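ThiJ/pfpI family protein (Bacillus anthracis, PDB 3EFE) is of unknown specific function but belongs to the DJ-1/PfpI family, whose members include chaperones, proteases and glyoxalase-like enzymes. Local coordinates at residues L124-N132 / A155-G166; P169-L177 / L188-K196. One frame throughout, in Å; residues are numbered along the deposited sequence.

How the interactions relate
Interaction 1 joins the loop 124-132 to the hairpin, and interaction 2 uses the two helices that follow it; along the chain interaction 1 closes before interaction 2 opens. Their centres lie about 16 Å apart. Interaction 1 lays the loop after helix 113-119 against the beta hairpin 155-164 at one edge of the mixed sheet. Interaction 2 pairs helix 169-179, which follows strand 161-164 directly, with helix 185-197. The two meet where helix 169-179 lies against the hairpin: Ala164 CB packs on Phe172 CD1 at 3.6 Å, and Ala155 touches Glu171 and Glu175. Loop, sheet edge and two helices thus form successive layers, both helices reaching the second subunit.

Interaction 1 (L124-N132 / A155-G166); sequences LDTRKHTSN and AVSDANLVTASG
The antiparallel hairpin at the edge of the mixed sheet, closed by a type II' turn from Asp158 to Leu161, receives the loop 124-132 across its side chains. At the turn end, Lys128 N donates to Asp158 OD2 (3.1 Å), meeting the carboxylate from above its plane, 52° out. Lys128 bends over Asp158, its CE 3.4 Å from Ser157 O, while NZ makes a salt bridge with Glu151. Midway, Thr163 OG1 lies between its own backbone N and carbonyl carbon (chi1 48°), which turns it toward the loop, where it accepts from Thr130 N in a nearly straight bond of 3.1 Å. Water 1 joins Thr163 OG1, Lys128 O and Val156 O, tying loop backbone to both strands. Val156 CG2 rests on Thr130 CB at 3.6 Å, and the side chains of Leu124 and Leu161 cross at about a right angle, CD2 of each 3.7 Å from the other. At the far end Asn132 OD1 accepts two bonds in its carbonyl plane, from Ser165 OG (2.8 Å) and Gly166 N (2.9 Å); two donors thus grip the one oxygen just beyond strand 161-164. The arrangement is a loop crossing over an edge beta hairpin in the alpha/beta sandwich of the DJ-1/PfpI family.

Interaction 2 (P169-L177 / L188-K196); sequences PLEFAMEVL and LHSWYNLNK
Leu170 sits as a knob among Trp191, Tyr192, Asn195 and Lys196, its two methyls dividing the work: CD2 lies 3.6 Å from Trp191 CH2, while CD1 approaches Lys196 N. Both methyls also press on Asn195 CB. Farther along, Ala173 CB meets the edge of the Trp191 ring near its plane, and Leu177 CD2 lies over one face, 4.1 Å from Trp191 CH2. The other end of the contact is closed by Leu188 CD1, 3.5 Å from Leu177 CB. Met174 has CG anti to the backbone N (chi1 -164°), which puts CG against Leu188 CG; the bend at chi2 then carries SD above the Tyr192 face, 5.1 Å from the ring centroid, a distant Met-aromatic contact. Glu171 OE2 accepts two bonds: Tyr192 OH on the anti side at 2.5 Å, and Lys196 NZ on the syn side at 3.1 Å as a salt bridge. The carboxylate stands nearly upright to the tyrosine ring, planes 81° apart, with OE2 at the ring edge; the lysine would probably favour the charged carboxylate. Asn195 ND2 bonds back to Trp191 O, which places it over one indole face, toward the rim. Glu171 and Lys196 also pack on His198 of the second subunit. With axes 10.6 Å apart at 173°, this is an antiparallel helix pair with knobs-into-holes packing of Leu170, joining helix 169-179, packed on strand 107-111, to helix 185-197.

Interaction 1 (L124-N132 / A155-G166)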
ATOM      1  N   LEU D 124      25.051   3.980  -5.897  1.00 45.81           N
ATOM      2  CA  LEU D 124      24.513   3.685  -7.258  1.00 46.38           C
ATOM      3  C   LEU D 124      25.512   4.060  -8.415  1.00 46.89           C
ATOM      4  O   LEU D 124      25.193   4.098  -9.631  1.00 45.11           O
ATOM      5  CB  LEU D 124      23.177   4.441  -7.451  1.00 45.55           C
ATOM      6  CG  LEU D 124      22.041   4.353  -6.404  1.00 44.15           C
ATOM      7  CD1 LEU D 124      20.816   5.059  -6.926  1.00 42.38           C
ATOM      8  CD2 LEU D 124      21.641   2.907  -5.992  1.00 42.07           C
ATOM      9  N   ASP D 125      26.726   4.405  -8.008  1.00 48.84           N
ATOM     10  CA  ASP D 125      27.732   4.898  -8.943  1.00 49.73           C
ATOM     11  C   ASP D 125      28.127   3.824  -9.876  1.00 50.94           C
ATOM     12  O   ASP D 125      28.452   4.154 -10.999  1.00 51.72           O
ATOM     13  CB  ASP D 125      28.982   5.421  -8.218  1.00 50.07           C
ATOM     14  CG  ASP D 125      28.786   6.809  -7.667  1.00 48.18           C
ATOM     15  OD1 ASP D 125      27.662   7.321  -7.822  1.00 46.99           O
ATOM     16  OD2 ASP D 125      29.729   7.389  -7.075  1.00 49.18           O
ATOM     17  N   THR D 126      28.079   2.546  -9.440  1.00 51.82           N
ATOM     18  CA  THR D 126      28.472   1.443 -10.317  1.00 52.53           C
ATOM     19  C   THR D 126      27.495   0.258 -10.265  1.00 53.95           C
ATOM     20  O   THR D 126      27.868  -0.886 -10.588  1.00 54.83           O
ATOM     21  CB  THR D 126      29.957   1.012 -10.080  1.00 52.60           C
ATOM     22  OG1 THR D 126      30.267   1.067  -8.676  1.00 53.23           O
ATOM     23  CG2 THR D 126      30.950   1.962 -10.863  1.00 51.71           C
ATOM     24  N   ARG D 127      26.236   0.536  -9.898  1.00 53.88           N
ATOM     25  CA  ARG D 127      25.167  -0.479 -10.015  1.00 53.39           C
ATOM     26  C   ARG D 127      24.057   0.006 -10.956  1.00 52.46           C
ATOM     27  O   ARG D 127      23.778   1.205 -10.985  1.00 51.95           O
ATOM     28  CB  ARG D 127      24.605  -0.771  -8.640  1.00 53.09           C
ATOM     29  CG  ARG D 127      25.624  -1.197  -7.668  1.00 53.83           C
ATOM     30  CD  ARG D 127      25.046  -1.272  -6.303  1.00 57.44           C
ATOM     31  NE  ARG D 127      25.549  -2.447  -5.600  1.00 62.38           N
ATOM     32  CZ  ARG D 127      26.381  -2.408  -4.559  1.00 64.76           C
ATOM     33  NH1 ARG D 127      26.787  -3.588  -4.048  1.00 64.28           N
ATOM     34  NH2 ARG D 127      26.800  -1.225  -4.026  1.00 63.67           N
ATOM     35  N   LYS D 128      23.444  -0.898 -11.727  1.00 51.16           N
ATOM     36  CA  LYS D 128      22.258  -0.529 -12.505  1.00 51.00           C
ATOM     37  C   LYS D 128      21.168  -0.094 -11.513  1.00 50.14           C
ATOM     38  O   LYS D 128      21.013  -0.649 -10.424  1.00 50.12           O
ATOM     39  CB  LYS D 128      21.711  -1.671 -13.363  1.00 51.24           C
ATOM     40  CG  LYS D 128      22.702  -2.358 -14.363  1.00 52.92           C
ATOM     41  CD  LYS D 128      22.588  -3.960 -14.485  1.00 53.61           C
ATOM     42  CE  LYS D 128      21.156  -4.621 -14.352  1.00 55.62           C
ATOM     43  NZ  LYS D 128      20.097  -4.106 -15.312  1.00 57.52           N
ATOM     44  N   HIS D 129      20.425   0.942 -11.874  1.00 49.54           N
ATOM     45  CA  HIS D 129      19.429   1.484 -10.975  1.00 47.95           C
ATOM     46  C   HIS D 129      18.487   2.377 -11.739  1.00 46.34           C
ATOM     47  O   HIS D 129      18.769   2.819 -12.864  1.00 46.41           O
ATOM     48  CB  HIS D 129      20.091   2.270  -9.882  1.00 47.77           C
ATOM     49  CG  HIS D 129      20.914   3.411 -10.391  1.00 49.37           C
ATOM     50  ND1 HIS D 129      20.407   4.687 -10.548  1.00 48.24           N
ATOM     51  CD2 HIS D 129      22.198   3.458 -10.813  1.00 46.69           C
ATOM     52  CE1 HIS D 129      21.359   5.466 -11.021  1.00 48.25           C
ATOM     53  NE2 HIS D 129      22.452   4.748 -11.191  1.00 46.96           N
ATOM     54  N   THR D 130      17.349   2.622 -11.117  1.00 44.43           N
ATOM     55  CA  THR D 130      16.451   3.666 -11.541  1.00 43.48           C
ATOM     56  C   THR D 130      16.094   4.597 -10.345  1.00 43.11           C
ATOM     57  O   THR D 130      16.610   4.468  -9.238  1.00 43.28           O
ATOM     58  CB  THR D 130      15.268   3.046 -12.261  1.00 43.57           C
ATOM     59  OG1 THR D 130      14.642   4.036 -13.057  1.00 41.82           O
ATOM     60  CG2 THR D 130      14.256   2.385 -11.301  1.00 42.77           C
ATOM     61  N   SER D 131      15.277   5.589 -10.606  1.00 42.97           N
ATOM     62  CA  SER D 131      14.800   6.542  -9.587  1.00 41.72           C
ATOM     63  C   SER D 131      13.566   7.158 -10.169  1.00 41.07           C
ATOM     64  O   SER D 131      13.168   6.807 -11.245  1.00 41.57           O
ATOM     65  CB  SER D 131      15.836   7.602  -9.207  1.00 41.11           C
ATOM     66  OG  SER D 131      16.077   8.566 -10.221  1.00 41.55           O
ATOM     67  N   ASN D 132      12.935   8.058  -9.452  1.00 40.91           N
ATOM     68  CA  ASN D 132      11.806   8.771 -10.004  1.00 40.81           C
ATOM     69  C   ASN D 132      12.137   9.514 -11.271  1.00 39.66           C
ATOM     70  O   ASN D 132      11.378   9.488 -12.200  1.00 38.76           O
ATOM     71  CB  ASN D 132      11.189   9.694  -8.936  1.00 41.29           C
ATOM     72  CG  ASN D 132      10.466   8.895  -7.853  1.00 46.01           C
ATOM     73  OD1 ASN D 132       9.831   7.869  -8.151  1.00 48.54           O
ATOM     74  ND2 ASN D 132      10.521   9.382  -6.583  1.00 51.73           N
ATOM     75  N   ALA D 155      11.325  -0.319 -12.351  1.00 38.88           N
ATOM     76  CA  ALA D 155      12.027  -1.156 -11.374  1.00 39.10           C
ATOM     77  C   ALA D 155      13.203  -1.858 -12.079  1.00 38.96           C
ATOM     78  O   ALA D 155      13.081  -2.331 -13.237  1.00 38.91           O
ATOM     79  CB  ALA D 155      11.045  -2.221 -10.670  1.00 36.44           C
ATOM     80  N   VAL D 156      14.329  -1.911 -11.374  1.00 39.65           N
ATOM     81  CA  VAL D 156      15.594  -2.412 -11.906  1.00 40.48           C
ATOM     82  C   VAL D 156      16.225  -3.257 -10.797  1.00 41.25           C
ATOM     83  O   VAL D 156      16.223  -2.878  -9.598  1.00 40.52           O
ATOM     84  CB  VAL D 156      16.615  -1.215 -12.251  1.00 41.19           C
ATOM     85  CG1 VAL D 156      18.054  -1.709 -12.509  1.00 37.65           C
ATOM     86  CG2 VAL D 156      16.091  -0.250 -13.382  1.00 40.11           C
ATOM     87  N   SER D 157      16.821  -4.372 -11.212  1.00 42.95           N
ATOM     88  CA  SER D 157      17.489  -5.320 -10.289  1.00 43.77           C
ATOM     89  C   SER D 157      18.920  -5.606 -10.739  1.00 44.10           C
ATOM     90  O   SER D 157      19.121  -5.903 -11.880  1.00 43.82           O
ATOM     91  CB  SER D 157      16.713  -6.645 -10.192  1.00 43.79           C
ATOM     92  OG  SER D 157      17.189  -7.396  -9.080  1.00 45.99           O
ATOM     93  N   ASP D 158      19.869  -5.487  -9.799  1.00 45.42           N
ATOM     94  CA  ASP D 158      21.306  -5.673  -9.997  1.00 44.89           C
ATOM     95  C   ASP D 158      21.970  -6.328  -8.785  1.00 44.50           C
ATOM     96  O   ASP D 158      22.213  -5.672  -7.767  1.00 44.30           O
ATOM     97  CB  ASP D 158      22.030  -4.339 -10.252  1.00 45.52           C
ATOM     98  CG  ASP D 158      23.482  -4.539 -10.727  1.00 48.05           C
ATOM     99  OD1 ASP D 158      23.777  -5.633 -11.356  1.00 54.43           O
ATOM    100  OD2 ASP D 158      24.326  -3.624 -10.488  1.00 50.72           O
ATOM    101  N   ALA D 159      22.354  -7.602  -8.941  1.00 43.91           N
ATOM    102  CA  ALA D 159      22.961  -8.351  -7.852  1.00 42.95           C
ATOM    103  C   ALA D 159      21.963  -8.125  -6.704  1.00 42.39           C
ATOM    104  O   ALA D 159      20.783  -8.370  -6.911  1.00 41.92           O
ATOM    105  CB  ALA D 159      24.422  -7.858  -7.522  1.00 41.94           C
ATOM    106  N   ASN D 160      22.419  -7.599  -5.559  1.00 41.57           N
ATOM    107  CA  ASN D 160      21.639  -7.591  -4.316  1.00 41.08           C
ATOM    108  C   ASN D 160      21.023  -6.212  -4.017  1.00 40.53           C
ATOM    109  O   ASN D 160      20.815  -5.857  -2.850  1.00 39.78           O
ATOM    110  CB  ASN D 160      22.535  -8.026  -3.140  1.00 40.85           C
ATOM    111  CG  ASN D 160      23.678  -7.027  -2.857  1.00 42.21           C
ATOM    112  OD1 ASN D 160      24.368  -6.570  -3.789  1.00 38.25           O
ATOM    113  ND2 ASN D 160      23.871  -6.682  -1.577  1.00 40.61           N
ATOM    114  N   LEU D 161      20.779  -5.432  -5.081  1.00 39.78           N
ATOM    115  CA  LEU D 161      20.110  -4.140  -4.976  1.00 39.31           C
ATOM    116  C   LEU D 161      18.910  -4.100  -5.928  1.00 39.40           C
ATOM    117  O   LEU D 161      19.017  -4.435  -7.110  1.00 39.21           O
ATOM    118  CB  LEU D 161      21.063  -3.007  -5.323  1.00 40.12           C
ATOM    119  CG  LEU D 161      20.433  -1.606  -5.388  1.00 38.95           C
ATOM    120  CD1 LEU D 161      20.320  -0.971  -3.978  1.00 35.24           C
ATOM    121  CD2 LEU D 161      21.231  -0.732  -6.339  1.00 37.47           C
ATOM    122  N   VAL D 162      17.761  -3.696  -5.395  1.00 38.82           N
ATOM    123  CA  VAL D 162      16.594  -3.390  -6.222  1.00 37.63           C
ATOM    124  C   VAL D 162      16.226  -1.915  -5.952  1.00 36.23           C
ATOM    125  O   VAL D 162      16.125  -1.488  -4.811  1.00 35.88           O
ATOM    126  CB  VAL D 162      15.391  -4.382  -5.939  1.00 37.64           C
ATOM    127  CG1 VAL D 162      14.231  -4.052  -6.805  1.00 35.69           C
ATOM    128  CG2 VAL D 162      15.829  -5.833  -6.172  1.00 38.91           C
ATOM    129  N   THR D 163      16.094  -1.140  -7.020  1.00 35.92           N
ATOM    130  CA  THR D 163      15.590   0.257  -6.962  1.00 35.12           C
ATOM    131  C   THR D 163      14.318   0.383  -7.837  1.00 34.72           C
ATOM    132  O   THR D 163      14.105  -0.365  -8.804  1.00 34.53           O
ATOM    133  CB  THR D 163      16.614   1.244  -7.436  1.00 33.99           C
ATOM    134  OG1 THR D 163      17.147   0.756  -8.663  1.00 33.76           O
ATOM    135  CG2 THR D 163      17.701   1.451  -6.389  1.00 33.21           C
ATOM    136  N   ALA D 164      13.482   1.337  -7.497  1.00 33.61           N
ATOM    137  CA  ALA D 164      12.276   1.531  -8.278  1.00 33.44           C
ATOM    138  C   ALA D 164      11.783   2.950  -8.131  1.00 31.95           C
ATOM    139  O   ALA D 164      12.028   3.616  -7.135  1.00 33.54           O
ATOM    140  CB  ALA D 164      11.160   0.543  -7.810  1.00 31.91           C
ATOM    141  N   SER D 165      11.020   3.373  -9.100  1.00 30.90           N
ATOM    142  CA  SER D 165      10.182   4.523  -8.940  1.00 32.40           C
ATOM    143  C   SER D 165       9.031   4.332  -7.927  1.00 32.70           C
ATOM    144  O   SER D 165       8.519   3.254  -7.840  1.00 33.46           O
ATOM    145  CB  SER D 165       9.592   4.916 -10.304  1.00 32.97           C
ATOM    146  OG  SER D 165       9.023   6.192 -10.199  1.00 36.19           O
ATOM    147  N   GLY D 166       8.589   5.426  -7.259  1.00 32.63           N
ATOM    148  CA  GLY D 166       7.469   5.473  -6.355  1.00 32.19           C
ATOM    149  C   GLY D 166       6.133   5.158  -6.977  1.00 32.77           C
ATOM    150  O   GLY D 166       5.221   4.596  -6.291  1.00 31.08           O
TER
HETATM  151  O   HOH W   1      18.845  -1.393  -8.753  1.00 34.69           O

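Interaction 2 (P169-L177 / L188-K196)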
ATOM      1  N   PRO D 169       5.037   0.424  -7.327  1.00 35.37           N
ATOM      2  CA  PRO D 169       5.149  -0.549  -6.216  1.00 33.84           C
ATOM      3  C   PRO D 169       4.970  -2.051  -6.541  1.00 34.07           C
ATOM      4  O   PRO D 169       5.542  -2.910  -5.836  1.00 33.34           O
ATOM      5  CB  PRO D 169       4.103  -0.069  -5.220  1.00 33.94           C
ATOM      6  CG  PRO D 169       3.233   0.881  -5.938  1.00 34.58           C
ATOM      7  CD  PRO D 169       3.874   1.321  -7.173  1.00 35.19           C
ATOM      8  N   LEU D 170       4.174  -2.390  -7.561  1.00 34.08           N
ATOM      9  CA  LEU D 170       3.956  -3.804  -7.966  1.00 32.87           C
ATOM     10  C   LEU D 170       5.176  -4.346  -8.601  1.00 33.14           C
ATOM     11  O   LEU D 170       5.544  -5.522  -8.360  1.00 34.26           O
ATOM     12  CB  LEU D 170       2.896  -3.918  -9.043  1.00 33.32           C
ATOM     13  CG  LEU D 170       1.510  -4.527  -8.868  1.00 37.89           C
ATOM     14  CD1 LEU D 170       0.820  -4.780 -10.264  1.00 37.42           C
ATOM     15  CD2 LEU D 170       1.581  -5.808  -8.012  1.00 32.86           C
ATOM     16  N   GLU D 171       5.747  -3.543  -9.514  1.00 31.84           N
ATOM     17  CA  GLU D 171       7.004  -3.876 -10.169  1.00 32.46           C
ATOM     18  C   GLU D 171       8.160  -4.011  -9.150  1.00 31.89           C
ATOM     19  O   GLU D 171       8.985  -4.935  -9.255  1.00 31.58           O
ATOM     20  CB  GLU D 171       7.401  -2.787 -11.225  1.00 32.65           C
ATOM     21  CG  GLU D 171       6.648  -2.868 -12.475  1.00 32.53           C
ATOM     22  CD  GLU D 171       5.229  -2.332 -12.358  1.00 39.34           C
ATOM     23  OE1 GLU D 171       4.862  -1.571 -11.371  1.00 38.74           O
ATOM     24  OE2 GLU D 171       4.486  -2.674 -13.318  1.00 39.35           O
ATOM     25  N   PHE D 172       8.236  -3.035  -8.235  1.00 31.13           N
ATOM     26  CA  PHE D 172       9.144  -3.080  -7.095  1.00 31.65           C
ATOM     27  C   PHE D 172       8.991  -4.400  -6.337  1.00 32.16           C
ATOM     28  O   PHE D 172       9.975  -5.086  -6.087  1.00 33.68           O
ATOM     29  CB  PHE D 172       8.908  -1.877  -6.201  1.00 30.23           C
ATOM     30  CG  PHE D 172       9.808  -1.796  -4.949  1.00 30.21           C
ATOM     31  CD1 PHE D 172      11.202  -1.709  -5.066  1.00 28.59           C
ATOM     32  CD2 PHE D 172       9.255  -1.782  -3.683  1.00 27.88           C
ATOM     33  CE1 PHE D 172      11.984  -1.582  -3.946  1.00 28.44           C
ATOM     34  CE2 PHE D 172      10.058  -1.706  -2.548  1.00 28.81           C
ATOM     35  CZ  PHE D 172      11.412  -1.528  -2.683  1.00 28.25           C
ATOM     36  N   ALA D 173       7.768  -4.753  -6.000  1.00 33.66           N
ATOM     37  CA  ALA D 173       7.451  -5.958  -5.180  1.00 34.03           C
ATOM     38  C   ALA D 173       7.815  -7.223  -5.948  1.00 35.21           C
ATOM     39  O   ALA D 173       8.376  -8.156  -5.406  1.00 34.80           O
ATOM     40  CB  ALA D 173       5.953  -5.961  -4.775  1.00 32.58           C
ATOM     41  N   MET D 174       7.526  -7.204  -7.239  1.00 36.71           N
ATOM     42  CA  MET D 174       7.831  -8.290  -8.125  1.00 36.23           C
ATOM     43  C   MET D 174       9.300  -8.574  -8.221  1.00 36.15           C
ATOM     44  O   MET D 174       9.703  -9.714  -8.188  1.00 36.19           O
ATOM     45  CB  MET D 174       7.236  -8.009  -9.515  1.00 35.76           C
ATOM     46  CG  MET D 174       7.170  -9.274 -10.425  1.00 39.04           C
ATOM     47  SD  MET D 174       8.239  -9.118 -11.824  1.00 41.50           S
ATOM     48  CE  MET D 174       9.849  -9.022 -11.145  1.00 39.91           C
ATOM     49  N   GLU D 175      10.111  -7.540  -8.371  1.00 36.41           N
ATOM     50  CA  GLU D 175      11.557  -7.691  -8.458  1.00 36.13           C
ATOM     51  C   GLU D 175      12.147  -8.147  -7.151  1.00 35.11           C
ATOM     52  O   GLU D 175      13.044  -8.960  -7.172  1.00 36.30           O
ATOM     53  CB  GLU D 175      12.258  -6.329  -8.890  1.00 38.21           C
ATOM     54  CG  GLU D 175      11.948  -5.806 -10.336  1.00 38.60           C
ATOM     55  CD  GLU D 175      12.461  -6.725 -11.427  1.00 43.49           C
ATOM     56  OE1 GLU D 175      13.205  -7.687 -11.099  1.00 47.31           O
ATOM     57  OE2 GLU D 175      12.083  -6.512 -12.613  1.00 46.55           O
ATOM     58  N   VAL D 176      11.684  -7.637  -6.010  1.00 34.45           N
ATOM     59  CA  VAL D 176      12.212  -8.111  -4.717  1.00 33.99           C
ATOM     60  C   VAL D 176      11.875  -9.562  -4.535  1.00 34.67           C
ATOM     61  O   VAL D 176      12.735 -10.368  -4.169  1.00 35.87           O
ATOM     62  CB  VAL D 176      11.692  -7.309  -3.498  1.00 33.22           C
ATOM     63  CG1 VAL D 176      12.212  -7.897  -2.175  1.00 29.27           C
ATOM     64  CG2 VAL D 176      12.122  -5.919  -3.627  1.00 27.86           C
ATOM     65  N   LEU D 177      10.634  -9.897  -4.862  1.00 35.23           N
ATOM     66  CA  LEU D 177      10.080 -11.239  -4.636  1.00 35.72           C
ATOM     67  C   LEU D 177      10.876 -12.280  -5.418  1.00 37.18           C
ATOM     68  O   LEU D 177      11.180 -13.343  -4.901  1.00 38.82           O
ATOM     69  CB  LEU D 177       8.596 -11.274  -5.019  1.00 34.90           C
ATOM     70  CG  LEU D 177       7.466 -11.228  -3.953  1.00 34.73           C
ATOM     71  CD1 LEU D 177       7.866 -11.074  -2.477  1.00 30.20           C
ATOM     72  CD2 LEU D 177       6.358 -10.293  -4.331  1.00 32.64           C
ATOM     73  N   LEU D 188       4.795 -15.972  -9.649  1.00 33.37           N
ATOM     74  CA  LEU D 188       5.166 -14.555  -9.672  1.00 32.86           C
ATOM     75  C   LEU D 188       4.634 -13.814 -10.876  1.00 33.35           C
ATOM     76  O   LEU D 188       4.198 -12.653 -10.771  1.00 32.52           O
ATOM     77  CB  LEU D 188       6.695 -14.371  -9.561  1.00 33.15           C
ATOM     78  CG  LEU D 188       7.227 -12.960  -9.278  1.00 31.91           C
ATOM     79  CD1 LEU D 188       6.933 -12.494  -7.888  1.00 28.65           C
ATOM     80  CD2 LEU D 188       8.697 -12.844  -9.566  1.00 31.16           C
ATOM     81  N   HIS D 189       4.664 -14.464 -12.034  1.00 34.50           N
ATOM     82  CA  HIS D 189       4.060 -13.895 -13.268  1.00 35.10           C
ATOM     83  C   HIS D 189       2.525 -13.729 -13.264  1.00 34.51           C
ATOM     84  O   HIS D 189       1.997 -12.704 -13.695  1.00 34.71           O
ATOM     85  CB  HIS D 189       4.553 -14.636 -14.541  1.00 36.53           C
ATOM     86  CG  HIS D 189       6.014 -14.428 -14.810  1.00 41.22           C
ATOM     87  ND1 HIS D 189       6.629 -13.192 -14.650  1.00 50.28           N
ATOM     88  CD2 HIS D 189       6.982 -15.278 -15.224  1.00 47.64           C
ATOM     89  CE1 HIS D 189       7.918 -13.308 -14.921  1.00 51.10           C
ATOM     90  NE2 HIS D 189       8.154 -14.557 -15.296  1.00 51.00           N
ATOM     91  N   SER D 190       1.822 -14.739 -12.796  1.00 33.76           N
ATOM     92  CA  SER D 190       0.384 -14.673 -12.684  1.00 33.98           C
ATOM     93  C   SER D 190      -0.077 -13.690 -11.577  1.00 32.87           C
ATOM     94  O   SER D 190      -1.093 -13.007 -11.744  1.00 32.44           O
ATOM     95  CB  SER D 190      -0.159 -16.087 -12.447  1.00 33.86           C
ATOM     96  OG  SER D 190       0.404 -16.626 -11.261  1.00 35.65           O
ATOM     97  N   TRP D 191       0.659 -13.654 -10.462  1.00 32.81           N
ATOM     98  CA  TRP D 191       0.450 -12.685  -9.385  1.00 33.57           C
ATOM     99  C   TRP D 191       0.634 -11.245  -9.948  1.00 33.22           C
ATOM    100  O   TRP D 191      -0.200 -10.389  -9.817  1.00 32.04           O
ATOM    101  CB  TRP D 191       1.436 -12.917  -8.236  1.00 33.64           C
ATOM    102  CG  TRP D 191       1.306 -11.923  -7.172  1.00 34.57           C
ATOM    103  CD1 TRP D 191       0.382 -11.917  -6.181  1.00 36.50           C
ATOM    104  CD2 TRP D 191       2.078 -10.725  -6.981  1.00 37.79           C
ATOM    105  NE1 TRP D 191       0.517 -10.821  -5.394  1.00 34.41           N
ATOM    106  CE2 TRP D 191       1.570 -10.082  -5.835  1.00 35.21           C
ATOM    107  CE3 TRP D 191       3.145 -10.132  -7.667  1.00 36.14           C
ATOM    108  CZ2 TRP D 191       2.089  -8.868  -5.355  1.00 36.79           C
ATOM    109  CZ3 TRP D 191       3.660  -8.957  -7.186  1.00 35.38           C
ATOM    110  CH2 TRP D 191       3.144  -8.334  -6.046  1.00 36.83           C
ATOM    111  N   TYR D 192       1.728 -11.033 -10.646  1.00 34.15           N
ATOM    112  CA  TYR D 192       2.011  -9.751 -11.259  1.00 33.86           C
ATOM    113  C   TYR D 192       0.924  -9.397 -12.221  1.00 33.71           C
ATOM    114  O   TYR D 192       0.397  -8.309 -12.175  1.00 34.19           O
ATOM    115  CB  TYR D 192       3.349  -9.753 -12.003  1.00 34.49           C
ATOM    116  CG  TYR D 192       3.584  -8.423 -12.691  1.00 35.14           C
ATOM    117  CD1 TYR D 192       3.746  -7.257 -11.950  1.00 35.77           C
ATOM    118  CD2 TYR D 192       3.563  -8.320 -14.085  1.00 36.11           C
ATOM    119  CE1 TYR D 192       3.921  -6.048 -12.576  1.00 36.31           C
ATOM    120  CE2 TYR D 192       3.737  -7.095 -14.715  1.00 34.78           C
ATOM    121  CZ  TYR D 192       3.909  -5.981 -13.961  1.00 35.50           C
ATOM    122  OH  TYR D 192       4.126  -4.802 -14.596  1.00 35.92           O
ATOM    123  N   ASN D 193       0.584 -10.313 -13.102  1.00 33.93           N
ATOM    124  CA  ASN D 193      -0.444 -10.046 -14.134  1.00 33.66           C
ATOM    125  C   ASN D 193      -1.840  -9.813 -13.618  1.00 32.36           C
ATOM    126  O   ASN D 193      -2.564  -9.029 -14.198  1.00 33.23           O
ATOM    127  CB  ASN D 193      -0.490 -11.148 -15.201  1.00 33.16           C
ATOM    128  CG  ASN D 193       0.711 -11.141 -16.154  1.00 35.77           C
ATOM    129  OD1 ASN D 193       1.355 -10.134 -16.397  1.00 41.34           O
ATOM    130  ND2 ASN D 193       0.973 -12.296 -16.732  1.00 40.95           N
ATOM    131  N   LEU D 194      -2.231 -10.505 -12.558  1.00 32.91           N
ATOM    132  CA  LEU D 194      -3.564 -10.341 -11.940  1.00 32.90           C
ATOM    133  C   LEU D 194      -3.678  -8.918 -11.367  1.00 34.06           C
ATOM    134  O   LEU D 194      -4.618  -8.189 -11.647  1.00 33.92           O
ATOM    135  CB  LEU D 194      -3.791 -11.374 -10.834  1.00 32.15           C
ATOM    136  CG  LEU D 194      -5.048 -11.268  -9.973  1.00 30.98           C
ATOM    137  CD1 LEU D 194      -6.323 -11.485 -10.801  1.00 24.23           C
ATOM    138  CD2 LEU D 194      -4.940 -12.192  -8.733  1.00 27.72           C
ATOM    139  N   ASN D 195      -2.696  -8.543 -10.565  1.00 34.61           N
ATOM    140  CA  ASN D 195      -2.676  -7.251  -9.963  1.00 35.39           C
ATOM    141  C   ASN D 195      -2.600  -6.105 -10.984  1.00 35.73           C
ATOM    142  O   ASN D 195      -3.255  -5.114 -10.827  1.00 37.20           O
ATOM    143  CB  ASN D 195      -1.537  -7.188  -8.918  1.00 36.66           C
ATOM    144  CG  ASN D 195      -1.882  -7.910  -7.636  1.00 36.40           C
ATOM    145  OD1 ASN D 195      -2.586  -7.366  -6.813  1.00 42.28           O
ATOM    146  ND2 ASN D 195      -1.402  -9.128  -7.461  1.00 37.29           N
ATOM    147  N   LYS D 196      -1.825  -6.261 -12.041  1.00 36.79           N
ATOM    148  CA  LYS D 196      -1.619  -5.250 -13.073  1.00 36.15           C
ATOM    149  C   LYS D 196      -2.848  -5.111 -14.001  1.00 36.80           C
ATOM    150  O   LYS D 196      -3.335  -4.025 -14.321  1.00 38.57           O
ATOM    151  CB  LYS D 196      -0.401  -5.649 -13.880  1.00 35.89           C
ATOM    152  CG  LYS D 196       0.211  -4.554 -14.798  1.00 38.71           C
ATOM    153  CD  LYS D 196       0.836  -3.375 -13.981  1.00 39.68           C
ATOM    154  CE  LYS D 196       1.430  -2.345 -14.886  1.00 39.12           C
ATOM    155  NZ  LYS D 196       1.931  -1.133 -14.132  1.00 39.78           N
TER